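Local coordinates for LanC-like protein GCR2 (Arabidopsis thaliana, PDB 3T33) that binds a zinc ion and may play a role in abscisic acid signalling, at residues E50-Y55 / Y397-M402; N110-D115 / Y150-A155; G137-K142 / N185-Q190; V285-G290 / G331-I336; G293-L298 / T340-S345. One frame throughout, in Å; residues are numbered along the deposited sequence.

Interaction 1 of 5, residues E50-Y55 / Y397-M402; sequences EKLHRY and YMLLDM
Leu52 on helix 45-69 packs on Leu399 and Met402 of helix 392-402, joining a helix near the start of the chain to the last one; the contact probably closes the ring of the alpha/alpha toroid known from the LanC family. The short axes approach to 8.3 Å and run nearly antiparallel, at 149°. Aliphatic contacts fill the middle. The Leu52 and Leu399 side chains cross at about a right angle, Leu52 CG lying 4.0 Å from Leu399 CD1, and Leu52 CD2 rests on Met402 CB at 3.8 Å. The methionine chain bends at both chi2 and chi3. Leu399 CB and CG also lie against the carbonyl oxygen of Leu52, a contact without a hydrogen bond.

Aromatic rings flank this centre. The His53 ring meets Leu400 obliquely, its ND1 3.8 Å from Leu400 CD2. No polar bond links the two segments, but the next residue, Asp401, is held by Lys93 and Tyr341, which ties helix 392-402 to helices 84-98 and 336-350. With CG anti to the backbone N (chi1 -162°), the Tyr55 ring starts out beside the carbonyl carbon, and its edge meets Leu399 CD2, which lies in the ring plane 3.6 Å from Tyr55 CD2.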
# COMPACT_ATOMS: atom_id res chain seq x y z
N GLU A 50 11.30 -15.84 -9.78
CA GLU A 50 12.74 -15.64 -9.89
C GLU A 50 13.13 -14.54 -10.89
O GLU A 50 13.98 -13.70 -10.61
CB GLU A 50 13.42 -16.94 -10.24
CG GLU A 50 14.92 -16.78 -10.22
CD GLU A 50 15.68 -18.01 -10.73
OE1 GLU A 50 15.16 -19.16 -10.58
OE2 GLU A 50 16.82 -17.81 -11.25
N LYS A 51 12.49 -14.52 -12.05
CA LYS A 51 12.74 -13.47 -13.00
C LYS A 51 12.40 -12.09 -12.41
O LYS A 51 13.18 -11.15 -12.59
CB LYS A 51 11.93 -13.67 -14.27
CG LYS A 51 12.39 -12.77 -15.36
CD LYS A 51 11.64 -13.00 -16.72
CE LYS A 51 12.01 -14.30 -17.41
NZ LYS A 51 13.50 -14.39 -17.73
N LEU A 52 11.25 -11.95 -11.74
CA LEU A 52 10.87 -10.63 -11.22
C LEU A 52 11.82 -10.20 -10.10
O LEU A 52 12.12 -9.02 -9.90
CB LEU A 52 9.46 -10.67 -10.61
CG LEU A 52 8.27 -10.14 -11.36
CD1 LEU A 52 8.37 -10.50 -12.81
CD2 LEU A 52 7.05 -10.69 -10.70
N HIS A 53 12.26 -11.19 -9.35
CA HIS A 53 13.22 -10.98 -8.31
C HIS A 53 14.53 -10.37 -8.85
O HIS A 53 15.00 -9.37 -8.32
CB HIS A 53 13.44 -12.25 -7.56
CG HIS A 53 14.50 -12.13 -6.52
ND1 HIS A 53 14.28 -11.48 -5.32
CD2 HIS A 53 15.77 -12.59 -6.49
CE1 HIS A 53 15.39 -11.55 -4.59
NE2 HIS A 53 16.30 -12.20 -5.28
N ARG A 54 15.06 -10.90 -9.96
CA ARG A 54 16.30 -10.39 -10.54
C ARG A 54 16.13 -8.98 -11.04
O ARG A 54 17.00 -8.14 -10.84
CB ARG A 54 16.81 -11.29 -11.66
CG ARG A 54 17.28 -12.67 -11.11
CD ARG A 54 18.63 -12.51 -10.43
NE ARG A 54 18.84 -13.28 -9.19
CZ ARG A 54 19.87 -13.05 -8.36
NH1 ARG A 54 20.78 -12.11 -8.64
NH2 ARG A 54 20.00 -13.76 -7.24
N TYR A 55 14.99 -8.72 -11.68
CA TYR A 55 14.62 -7.38 -12.12
C TYR A 55 14.53 -6.42 -10.93
O TYR A 55 14.98 -5.31 -11.01
CB TYR A 55 13.25 -7.38 -12.80
CG TYR A 55 13.09 -6.14 -13.60
CD1 TYR A 55 13.95 -5.90 -14.67
CD2 TYR A 55 12.09 -5.19 -13.33
CE1 TYR A 55 13.83 -4.76 -15.45
CE2 TYR A 55 11.96 -4.03 -14.12
CZ TYR A 55 12.84 -3.83 -15.17
OH TYR A 55 12.80 -2.71 -15.99
N TYR A 397 9.47 -2.74 -4.92
CA TYR A 397 8.90 -3.22 -3.69
C TYR A 397 7.82 -4.26 -4.02
O TYR A 397 7.73 -5.32 -3.41
CB TYR A 397 8.30 -2.00 -2.93
CG TYR A 397 7.89 -2.35 -1.54
CD1 TYR A 397 6.69 -3.08 -1.29
CD2 TYR A 397 8.67 -1.96 -0.45
CE1 TYR A 397 6.33 -3.42 0.05
CE2 TYR A 397 8.32 -2.30 0.86
CZ TYR A 397 7.17 -3.05 1.11
OH TYR A 397 6.87 -3.36 2.45
N MET A 398 7.02 -3.96 -5.01
CA MET A 398 5.92 -4.83 -5.42
C MET A 398 6.54 -6.12 -5.99
O MET A 398 6.11 -7.25 -5.66
CB MET A 398 5.03 -4.08 -6.44
CG MET A 398 3.79 -4.86 -6.90
SD MET A 398 4.30 -6.04 -8.11
CE MET A 398 4.47 -4.97 -9.52
N LEU A 399 7.60 -5.96 -6.77
CA LEU A 399 8.24 -7.10 -7.43
C LEU A 399 8.78 -8.09 -6.39
O LEU A 399 8.50 -9.34 -6.46
CB LEU A 399 9.35 -6.65 -8.37
CG LEU A 399 9.15 -6.38 -9.87
CD1 LEU A 399 7.69 -6.37 -10.30
CD2 LEU A 399 10.01 -5.15 -10.41
N LEU A 400 9.48 -7.53 -5.40
CA LEU A 400 9.97 -8.34 -4.29
C LEU A 400 8.84 -9.06 -3.57
O LEU A 400 8.99 -10.23 -3.14
CB LEU A 400 10.72 -7.44 -3.31
CG LEU A 400 12.05 -6.93 -3.89
CD1 LEU A 400 12.71 -5.89 -2.98
CD2 LEU A 400 13.05 -8.09 -4.19
N ASP A 401 7.70 -8.39 -3.42
CA ASP A 401 6.58 -8.96 -2.64
C ASP A 401 5.89 -10.13 -3.47
O ASP A 401 5.20 -11.01 -2.90
CB ASP A 401 5.60 -7.83 -2.31
CG ASP A 401 5.30 -7.68 -0.86
OD1 ASP A 401 5.68 -8.54 -0.03
OD2 ASP A 401 4.63 -6.66 -0.53
N MET A 402 6.06 -10.12 -4.80
CA MET A 402 5.59 -11.27 -5.64
C MET A 402 6.34 -12.58 -5.35
O MET A 402 5.84 -13.66 -5.63
CB MET A 402 5.67 -10.98 -7.12
CG MET A 402 4.86 -9.79 -7.62
SD MET A 402 3.09 -10.11 -7.69
CE MET A 402 3.05 -11.15 -9.15

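Interaction 2 of 5, residues N110-D115 / Y150-A155; sequences NVEACD and YDRYLA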
# COMPACT_ATOMS: atom_id res chain seq x y z
N ASN A 110 20.24 4.43 6.39
CA ASN A 110 19.28 5.38 5.81
C ASN A 110 18.34 5.97 6.86
O ASN A 110 17.99 7.14 6.77
CB ASN A 110 18.43 4.71 4.76
CG ASN A 110 19.20 4.34 3.49
OD1 ASN A 110 18.59 4.03 2.48
ND2 ASN A 110 20.53 4.38 3.53
N VAL A 111 17.92 5.13 7.83
CA VAL A 111 16.93 5.51 8.87
C VAL A 111 17.55 6.61 9.75
O VAL A 111 16.97 7.71 9.92
CB VAL A 111 16.49 4.30 9.74
CG1 VAL A 111 15.52 4.72 10.80
CG2 VAL A 111 15.78 3.24 8.88
N GLU A 112 18.74 6.31 10.27
CA GLU A 112 19.53 7.25 11.05
C GLU A 112 19.67 8.61 10.37
O GLU A 112 19.40 9.63 11.01
CB GLU A 112 20.88 6.63 11.35
CG GLU A 112 21.92 7.59 11.90
CD GLU A 112 23.06 6.79 12.53
OE1 GLU A 112 24.07 6.49 11.80
OE2 GLU A 112 22.89 6.38 13.72
N ALA A 113 20.06 8.64 9.09
CA ALA A 113 20.04 9.91 8.35
C ALA A 113 18.65 10.56 8.28
O ALA A 113 18.52 11.78 8.25
CB ALA A 113 20.61 9.77 6.96
N CYS A 114 17.59 9.77 8.25
CA CYS A 114 16.27 10.32 8.11
C CYS A 114 15.88 10.94 9.45
O CYS A 114 15.17 11.93 9.49
CB CYS A 114 15.29 9.21 7.71
SG CYS A 114 15.36 8.79 5.91
N ASP A 115 16.34 10.30 10.53
CA ASP A 115 16.08 10.74 11.86
C ASP A 115 16.64 12.15 12.10
O ASP A 115 15.89 13.07 12.44
CB ASP A 115 16.67 9.76 12.83
CG ASP A 115 16.31 10.07 14.27
OD1 ASP A 115 15.25 10.68 14.56
OD2 ASP A 115 17.12 9.68 15.14
N TYR A 150 17.35 -0.09 19.42
CA TYR A 150 15.93 -0.30 19.45
C TYR A 150 15.26 0.66 20.46
O TYR A 150 14.24 1.31 20.10
CB TYR A 150 15.62 -1.73 19.82
CG TYR A 150 14.21 -1.93 20.30
CD1 TYR A 150 13.14 -1.80 19.42
CD2 TYR A 150 13.93 -2.32 21.62
CE1 TYR A 150 11.87 -2.01 19.82
CE2 TYR A 150 12.62 -2.53 22.04
CZ TYR A 150 11.60 -2.36 21.14
OH TYR A 150 10.26 -2.54 21.47
N ASP A 151 15.84 0.74 21.68
CA ASP A 151 15.28 1.56 22.77
C ASP A 151 15.29 2.97 22.34
O ASP A 151 14.33 3.74 22.58
CB ASP A 151 16.13 1.46 24.01
CG ASP A 151 16.09 0.07 24.63
OD1 ASP A 151 15.05 -0.64 24.52
OD2 ASP A 151 17.10 -0.29 25.25
N ARG A 152 16.36 3.33 21.66
CA ARG A 152 16.51 4.70 21.28
C ARG A 152 15.43 5.12 20.26
O ARG A 152 14.87 6.22 20.38
CB ARG A 152 17.95 4.94 20.82
CG ARG A 152 18.14 6.00 19.70
CD ARG A 152 19.64 6.06 19.24
NE ARG A 152 19.74 6.40 17.81
CZ ARG A 152 20.80 6.18 17.04
NH1 ARG A 152 21.90 5.61 17.53
NH2 ARG A 152 20.75 6.53 15.75
N TYR A 153 15.13 4.28 19.27
CA TYR A 153 14.03 4.64 18.34
C TYR A 153 12.65 4.52 19.01
O TYR A 153 11.74 5.26 18.71
CB TYR A 153 14.01 3.80 17.07
CG TYR A 153 15.05 4.17 16.05
CD1 TYR A 153 14.95 5.37 15.32
CD2 TYR A 153 16.14 3.31 15.79
CE1 TYR A 153 15.93 5.73 14.39
CE2 TYR A 153 17.10 3.64 14.85
CZ TYR A 153 16.99 4.83 14.14
OH TYR A 153 17.97 5.14 13.25
N LEU A 154 12.53 3.54 19.89
CA LEU A 154 11.33 3.38 20.69
C LEU A 154 11.02 4.61 21.59
O LEU A 154 9.84 5.02 21.67
CB LEU A 154 11.46 2.13 21.52
CG LEU A 154 10.23 1.81 22.34
CD1 LEU A 154 9.06 1.70 21.42
CD2 LEU A 154 10.44 0.59 23.16
N ALA A 155 12.06 5.19 22.21
CA ALA A 155 11.95 6.45 22.99
C ALA A 155 11.54 7.63 22.09
O ALA A 155 10.72 8.47 22.47
CB ALA A 155 13.29 6.77 23.76
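The Tyr153 ring meets helix 101-118 with the backbone N of Glu112 at its edge, near the ring plane; Val111 CG1 and Asp115 OD2 approach obliquely. Val111 CG1 is 3.5 Å from Tyr153 OH. The Glu112 N stands 3.3 Å from the same hydroxyl, but at too poor an angle for a hydrogen bond. Arg156, outside the two segments, makes a cation-pi contact with the tyrosine.

The second flat group, the Arg152 guanidinium, receives the Glu112 carboxylate at its edge, the two planes only 8° apart. A single salt bridge joins them, Arg152 NH2 to Glu112 OE2 at 3.0 Å, nearly straight at 167° and using the anti lone pair of the oxygen. The helix axes are 12.9 Å apart, a separation spanned by the long Arg152 and Tyr153 side chains together with Glu112, extended beyond CG.

Asp115 OD2 lies 4.8 Å from Arg152 NH2 and has its own salt bridges to Arg156 and Arg119. Helices 101-118 and 147-158, whose short axes are inclined at 35°, are thus joined by a buried tyrosine beside a more exposed ion pair, and the basic groups around Asp115 would probably favour its ionised form.

Interaction 3 of 5, residues G137-K142 / N185-Q190; sequences GAVAAK and NKHIGQ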
# COMPACT_ATOMS: atom_id res chain seq x y z
N GLY A 137 12.94 2.23 12.16
CA GLY A 137 14.20 2.18 12.91
C GLY A 137 14.13 1.09 13.93
O GLY A 137 15.05 0.26 14.00
N ALA A 138 13.06 1.09 14.74
CA ALA A 138 12.93 0.17 15.86
C ALA A 138 12.79 -1.29 15.38
O ALA A 138 13.28 -2.20 16.00
CB ALA A 138 11.70 0.55 16.75
N VAL A 139 12.12 -1.49 14.25
CA VAL A 139 11.90 -2.85 13.73
C VAL A 139 13.21 -3.36 13.13
O VAL A 139 13.65 -4.46 13.43
CB VAL A 139 10.67 -2.88 12.76
CG1 VAL A 139 10.61 -4.23 12.06
CG2 VAL A 139 9.35 -2.63 13.55
N ALA A 140 13.85 -2.54 12.31
CA ALA A 140 15.13 -2.89 11.70
C ALA A 140 16.18 -3.21 12.77
O ALA A 140 16.88 -4.19 12.63
CB ALA A 140 15.61 -1.83 10.73
N ALA A 141 16.22 -2.43 13.86
CA ALA A 141 17.12 -2.70 15.01
C ALA A 141 16.83 -4.00 15.75
O ALA A 141 17.75 -4.68 16.21
CB ALA A 141 17.14 -1.51 16.02
N LYS A 142 15.55 -4.30 15.92
CA LYS A 142 15.15 -5.57 16.48
C LYS A 142 15.64 -6.71 15.57
O LYS A 142 16.15 -7.70 16.05
CB LYS A 142 13.61 -5.62 16.69
CG LYS A 142 13.12 -6.46 17.90
CD LYS A 142 13.87 -6.07 19.18
CE LYS A 142 13.39 -6.77 20.45
NZ LYS A 142 14.23 -6.30 21.60
N ASN A 185 3.90 -2.51 16.90
CA ASN A 185 3.50 -3.57 17.86
C ASN A 185 3.44 -4.99 17.22
O ASN A 185 3.92 -5.96 17.78
CB ASN A 185 2.17 -3.20 18.59
CG ASN A 185 2.37 -2.10 19.75
OD1 ASN A 185 3.45 -1.54 19.94
ND2 ASN A 185 1.33 -1.86 20.51
N LYS A 186 2.83 -5.07 16.06
CA LYS A 186 2.72 -6.34 15.33
C LYS A 186 4.12 -6.94 15.09
O LYS A 186 4.37 -8.10 15.44
CB LYS A 186 1.99 -6.04 14.00
CG LYS A 186 2.09 -7.13 12.92
CD LYS A 186 0.82 -8.00 12.89
CE LYS A 186 0.55 -8.62 11.49
NZ LYS A 186 -0.93 -8.81 11.25
N HIS A 187 5.04 -6.14 14.56
CA HIS A 187 6.37 -6.56 14.23
C HIS A 187 7.25 -6.93 15.40
O HIS A 187 7.94 -7.97 15.34
CB HIS A 187 7.08 -5.52 13.37
CG HIS A 187 6.64 -5.52 11.94
ND1 HIS A 187 7.47 -5.90 10.91
CD2 HIS A 187 5.44 -5.22 11.37
CE1 HIS A 187 6.82 -5.81 9.76
NE2 HIS A 187 5.59 -5.40 10.01
N ILE A 188 7.26 -6.10 16.46
CA ILE A 188 8.04 -6.44 17.64
C ILE A 188 7.36 -7.59 18.37
O ILE A 188 8.03 -8.33 19.07
CB ILE A 188 8.17 -5.27 18.67
CG1 ILE A 188 8.90 -4.07 18.10
CG2 ILE A 188 8.88 -5.73 19.93
CD1 ILE A 188 10.09 -4.40 17.23
N GLY A 189 6.03 -7.71 18.23
CA GLY A 189 5.24 -8.73 18.97
C GLY A 189 5.17 -8.38 20.47
O GLY A 189 5.13 -9.27 21.35
N GLN A 190 5.14 -7.08 20.74
CA GLN A 190 5.11 -6.56 22.10
C GLN A 190 4.27 -5.28 22.10
O GLN A 190 4.03 -4.63 21.04
CB GLN A 190 6.54 -6.24 22.56
CG GLN A 190 7.38 -7.41 23.09
CD GLN A 190 8.75 -6.89 23.54
OE1 GLN A 190 8.82 -5.84 24.19
NE2 GLN A 190 9.82 -7.56 23.15
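Val139 and Ile188 pack helix 130-144 against the C-terminal end of helix 174-188, probably two neighbours in the inner layer of the alpha/alpha toroid. Ile188 contributes the largest share of the contact through its CD1 methyl. This methyl lies on the aliphatic root of Lys142, 3.7 Å from Lys142 CG, with the two side chains crossing at about a right angle. It also comes within 4.2 Å of Val139 CG2, the valine and isoleucine side chains sliding past each other in opposite directions.

Both Val139 methyls touch His187. CG2 of Val139 sits 3.7 Å from His187 CB, and its CG1, anti to the backbone N (chi1 170°), comes equally near His187 ND1, meeting the ring obliquely. The same imidazole stacks on Phe183 of its own helix.

While the Lys142 methylenes near the backbone pack on Ile188, its NZ makes a salt bridge with Asp147 and the ammonium group a cation-pi contact with Tyr150. Past Ile188 the helix stops: Gly189 leaves helical angles with a phi of +70°, which by itself favours glycine, although Gly189 N still bonds to Asn185 O at 2.8 Å.

With no hydrogen bond between the segments, methyl groups and methylenes carry the contact, consistent with neighbouring helices in the alpha/alpha toroid of the LanC-like family.

Interaction 4 of 5, residues V285-G290 / G331-I336; sequences VHWCHG and GICHGI. With ZN (zinc ion), chain B.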
# COMPACT_ATOMS: atom_id res chain seq x y z
N VAL A 285 -8.81 5.84 -10.59
CA VAL A 285 -8.77 4.40 -10.18
C VAL A 285 -7.40 4.16 -9.56
O VAL A 285 -6.50 3.62 -10.19
CB VAL A 285 -9.03 3.47 -11.39
CG1 VAL A 285 -9.04 1.98 -10.98
CG2 VAL A 285 -10.34 3.85 -12.10
N HIS A 286 -7.20 4.66 -8.34
CA HIS A 286 -5.86 4.73 -7.71
C HIS A 286 -6.01 4.10 -6.36
O HIS A 286 -7.13 4.00 -5.85
CB HIS A 286 -5.43 6.17 -7.37
CG HIS A 286 -5.32 7.11 -8.54
ND1 HIS A 286 -5.30 6.70 -9.86
CD2 HIS A 286 -5.12 8.46 -8.56
CE1 HIS A 286 -5.13 7.76 -10.65
NE2 HIS A 286 -4.98 8.83 -9.88
N TRP A 287 -4.88 3.69 -5.78
CA TRP A 287 -4.82 3.44 -4.36
C TRP A 287 -5.32 4.72 -3.68
O TRP A 287 -6.11 4.66 -2.78
CB TRP A 287 -3.38 3.24 -3.90
CG TRP A 287 -3.32 3.12 -2.43
CD1 TRP A 287 -3.82 2.10 -1.69
CD2 TRP A 287 -2.79 4.07 -1.51
NE1 TRP A 287 -3.60 2.34 -0.36
CE2 TRP A 287 -2.99 3.55 -0.22
CE3 TRP A 287 -2.19 5.33 -1.64
CZ2 TRP A 287 -2.60 4.24 0.96
CZ3 TRP A 287 -1.78 6.00 -0.48
CH2 TRP A 287 -1.98 5.45 0.80
N CYS A 288 -4.78 5.88 -4.05
CA CYS A 288 -5.06 7.09 -3.25
C CYS A 288 -6.53 7.45 -3.35
O CYS A 288 -7.15 7.68 -2.32
CB CYS A 288 -4.08 8.24 -3.50
SG CYS A 288 -3.98 8.74 -5.17
N HIS A 289 -7.11 7.39 -4.54
CA HIS A 289 -8.55 7.65 -4.74
C HIS A 289 -9.13 6.61 -5.69
O HIS A 289 -8.56 6.34 -6.76
CB HIS A 289 -8.77 9.03 -5.38
CG HIS A 289 -8.11 10.17 -4.65
ND1 HIS A 289 -8.57 10.65 -3.43
CD2 HIS A 289 -7.03 10.93 -4.97
CE1 HIS A 289 -7.79 11.64 -3.04
NE2 HIS A 289 -6.84 11.83 -3.95
N GLY A 290 -10.27 6.05 -5.35
CA GLY A 290 -10.93 5.15 -6.31
C GLY A 290 -10.95 3.70 -5.84
O GLY A 290 -10.61 3.39 -4.70
N GLY A 331 3.71 3.79 -10.47
CA GLY A 331 3.98 3.72 -9.05
C GLY A 331 2.96 3.08 -8.12
O GLY A 331 2.05 2.42 -8.56
N ILE A 332 3.15 3.28 -6.82
CA ILE A 332 2.37 2.70 -5.78
C ILE A 332 1.11 3.50 -5.47
O ILE A 332 0.01 2.92 -5.48
CB ILE A 332 3.24 2.54 -4.52
CG1 ILE A 332 4.23 1.37 -4.68
CG2 ILE A 332 2.39 2.36 -3.26
CD1 ILE A 332 3.64 -0.02 -4.65
N CYS A 333 1.26 4.79 -5.20
CA CYS A 333 0.12 5.65 -4.89
C CYS A 333 -0.97 5.52 -5.94
O CYS A 333 -2.06 5.03 -5.66
CB CYS A 333 0.57 7.11 -4.76
SG CYS A 333 -0.39 8.08 -3.58
N HIS A 334 -0.66 5.96 -7.16
CA HIS A 334 -1.62 5.90 -8.26
C HIS A 334 -0.96 5.38 -9.53
O HIS A 334 -0.69 6.14 -10.46
CB HIS A 334 -2.23 7.28 -8.52
CG HIS A 334 -1.31 8.42 -8.20
ND1 HIS A 334 -1.29 9.03 -6.96
CD2 HIS A 334 -0.39 9.05 -8.95
CE1 HIS A 334 -0.39 10.00 -6.97
NE2 HIS A 334 0.18 10.03 -8.17
N GLY A 335 -0.71 4.07 -9.56
CA GLY A 335 -0.08 3.45 -10.71
C GLY A 335 -0.31 1.95 -10.76
O GLY A 335 -1.15 1.42 -10.03
N ILE A 336 0.45 1.27 -11.61
CA ILE A 336 0.33 -0.17 -11.76
C ILE A 336 0.96 -0.94 -10.59
O ILE A 336 0.30 -1.80 -10.01
CB ILE A 336 0.87 -0.65 -13.12
CG1 ILE A 336 0.10 0.10 -14.22
CG2 ILE A 336 0.71 -2.18 -13.25
CD1 ILE A 336 0.65 -0.08 -15.67
ZN ZN B . -1.79 9.01 -5.15
O HOH W 1 -2.30 2.90 -7.06
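A zinc ion joins Cys288 to Cys333 and His334, so that two loops far apart in sequence are linked through metal bonds. Zinc lies 2.2 Å from Cys288 SG, 2.3 Å from Cys333 SG and 1.9 Å from His334 ND1, and one further atom from outside the segments completes the set of four ligands. The Cys288 sulfur occupies the crowded position between its backbone N and carbonyl carbon (chi1 56°) and sits at the edge of the His334 ring.

Cys333 SG also reaches the edge of the Trp287 indole, 3.8 Å from Trp287 CE3. This indole stacks on Phe410 and meets Tyr413 edge to face. A water accepts from Trp287 N at 3.0 Å and from Gly335 N at 3.2 Å, bridging the loop backbones. Each loop leads into a helix whose N-cap is a glycine, Gly290 or Gly335. Paired Cys-His-Gly sequences supplying two cysteines and a histidine to zinc are the hallmark of the LanC-type metal site.

Interaction 5 of 5, residues G293-L298 / T340-S345; sequences GVALTL and TYVFLS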
# COMPACT_ATOMS: atom_id res chain seq x y z
N GLY A 293 -7.82 1.50 -3.64
CA GLY A 293 -7.65 1.67 -2.19
C GLY A 293 -8.83 1.13 -1.45
O GLY A 293 -8.70 0.49 -0.38
N VAL A 294 -10.01 1.32 -2.02
CA VAL A 294 -11.23 0.88 -1.37
C VAL A 294 -11.26 -0.65 -1.40
O VAL A 294 -11.56 -1.32 -0.37
CB VAL A 294 -12.43 1.49 -2.09
CG1 VAL A 294 -13.75 0.85 -1.59
CG2 VAL A 294 -12.40 3.02 -1.93
N ALA A 295 -10.92 -1.24 -2.55
CA ALA A 295 -10.89 -2.74 -2.60
C ALA A 295 -10.05 -3.36 -1.48
O ALA A 295 -10.46 -4.28 -0.79
CB ALA A 295 -10.41 -3.18 -3.92
N LEU A 296 -8.86 -2.81 -1.27
CA LEU A 296 -7.99 -3.25 -0.19
C LEU A 296 -8.68 -3.18 1.17
O LEU A 296 -8.50 -4.03 2.06
CB LEU A 296 -6.76 -2.36 -0.22
CG LEU A 296 -5.40 -2.84 -0.73
CD1 LEU A 296 -5.43 -3.88 -1.88
CD2 LEU A 296 -4.31 -1.66 -0.96
N THR A 297 -9.51 -2.16 1.36
CA THR A 297 -10.23 -2.01 2.62
C THR A 297 -11.36 -3.03 2.71
O THR A 297 -11.60 -3.59 3.77
CB THR A 297 -10.82 -0.61 2.74
OG1 THR A 297 -9.81 0.35 2.44
CG2 THR A 297 -11.34 -0.37 4.12
N LEU A 298 -12.09 -3.24 1.63
CA LEU A 298 -13.17 -4.26 1.66
C LEU A 298 -12.56 -5.66 1.86
O LEU A 298 -13.09 -6.49 2.59
CB LEU A 298 -14.02 -4.19 0.40
CG LEU A 298 -14.81 -2.87 0.39
CD1 LEU A 298 -15.51 -2.74 -0.91
CD2 LEU A 298 -15.83 -2.90 1.56
N THR A 340 -1.52 -3.59 -8.58
CA THR A 340 -1.23 -4.99 -8.44
C THR A 340 -1.68 -5.59 -7.11
O THR A 340 -2.19 -6.73 -7.07
CB THR A 340 0.32 -5.21 -8.61
OG1 THR A 340 0.64 -4.77 -9.91
CG2 THR A 340 0.69 -6.67 -8.50
N TYR A 341 -1.51 -4.83 -6.03
CA TYR A 341 -1.84 -5.29 -4.68
C TYR A 341 -3.30 -5.58 -4.54
O TYR A 341 -3.72 -6.42 -3.71
CB TYR A 341 -1.41 -4.28 -3.61
CG TYR A 341 0.08 -4.40 -3.22
CD1 TYR A 341 0.52 -5.39 -2.34
CD2 TYR A 341 1.03 -3.56 -3.78
CE1 TYR A 341 1.90 -5.51 -2.03
CE2 TYR A 341 2.40 -3.70 -3.48
CZ TYR A 341 2.82 -4.64 -2.59
OH TYR A 341 4.17 -4.75 -2.25
N VAL A 342 -4.11 -4.92 -5.34
CA VAL A 342 -5.53 -5.34 -5.32
C VAL A 342 -5.67 -6.85 -5.61
O VAL A 342 -6.32 -7.59 -4.85
CB VAL A 342 -6.39 -4.52 -6.32
CG1 VAL A 342 -7.78 -5.04 -6.31
CG2 VAL A 342 -6.44 -3.06 -5.91
N PHE A 343 -5.02 -7.33 -6.68
CA PHE A 343 -5.12 -8.76 -7.00
C PHE A 343 -4.50 -9.68 -5.98
O PHE A 343 -5.08 -10.67 -5.62
CB PHE A 343 -4.62 -9.00 -8.43
CG PHE A 343 -5.23 -8.03 -9.40
CD1 PHE A 343 -6.61 -7.87 -9.45
CD2 PHE A 343 -4.42 -7.23 -10.21
CE1 PHE A 343 -7.19 -7.00 -10.35
CE2 PHE A 343 -4.98 -6.35 -11.11
CZ PHE A 343 -6.37 -6.20 -11.17
N LEU A 344 -3.33 -9.32 -5.50
CA LEU A 344 -2.68 -9.97 -4.37
C LEU A 344 -3.57 -9.99 -3.16
O LEU A 344 -3.61 -11.00 -2.45
CB LEU A 344 -1.41 -9.24 -3.97
CG LEU A 344 -0.38 -9.39 -5.07
CD1 LEU A 344 0.88 -8.54 -4.71
CD2 LEU A 344 0.01 -10.86 -5.32
N SER A 345 -4.32 -8.94 -2.93
CA SER A 345 -5.17 -8.94 -1.75
C SER A 345 -6.34 -9.92 -1.91
O SER A 345 -6.77 -10.55 -0.95
CB SER A 345 -5.72 -7.51 -1.47
OG SER A 345 -6.06 -7.38 -0.06
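The CD1 methyl of Leu296 is the principal bump, entering a hollow on helix 336-350 formed by Tyr341, Val342 and Ser345. It lies 3.6 Å from Tyr341 O, 3.7 Å from Val342 CA and 3.7 Å from Ser345 CB, so the hollow is lined as much by backbone as by side chains. Beside it a smaller contact forms: Ala295 CB lies 4.0 Å from Val342 CG1, which stands anti to its own backbone N (chi1 177°). The short axes come to 9.2 Å and run nearly parallel, at 17°.

The polar ends of the residues lining the hollow are engaged outside the segments, Tyr341 OH with Asp401 and Ser345 OG with Glu414, while Phe410 and Tyr413 pack on Leu296. The C-terminal tail thus borders this contact.

Within helix 291-305, Gly293 O accepts two bonds from opposite faces of its plane, from Thr297 N at 3.3 Å and from Thr297 OG1 at 3.0 Å; the same hydroxyl is hydrogen-bonded to Tyr413 OH. About 12 Å separate the Leu296 side chain from the zinc. Two nearly parallel helices, each leading out of a loop with zinc ligands and packed by small and aliphatic groups, are consistent with the inner layer of a LanC-like alpha/alpha toroid.

Interactions 4 and 5 are the most central: interaction 4 lies in the loops before helices 291-305 and 336-350, with metal and polar chemistry, interaction 5 on the helices themselves, with apolar packing, and Trp287 touches Gly293 and Leu296 between them. Interaction 1 encloses all the others along the chain and meets interaction 5 through a probable hydrogen bond, Asp401 OD2 to Tyr341 OH at 2.6 Å. Interactions 2 and 3 use different helices that touch: Tyr150 and Tyr153 pack on helix 130-144. Interactions 1, 2, 4 and 5 are buried, though Glu112 in 2 is exposed; 3 is partly buried. Interaction 2 alone has a salt bridge between its segments; 1, 3 and 5 have no hydrogen bond between theirs.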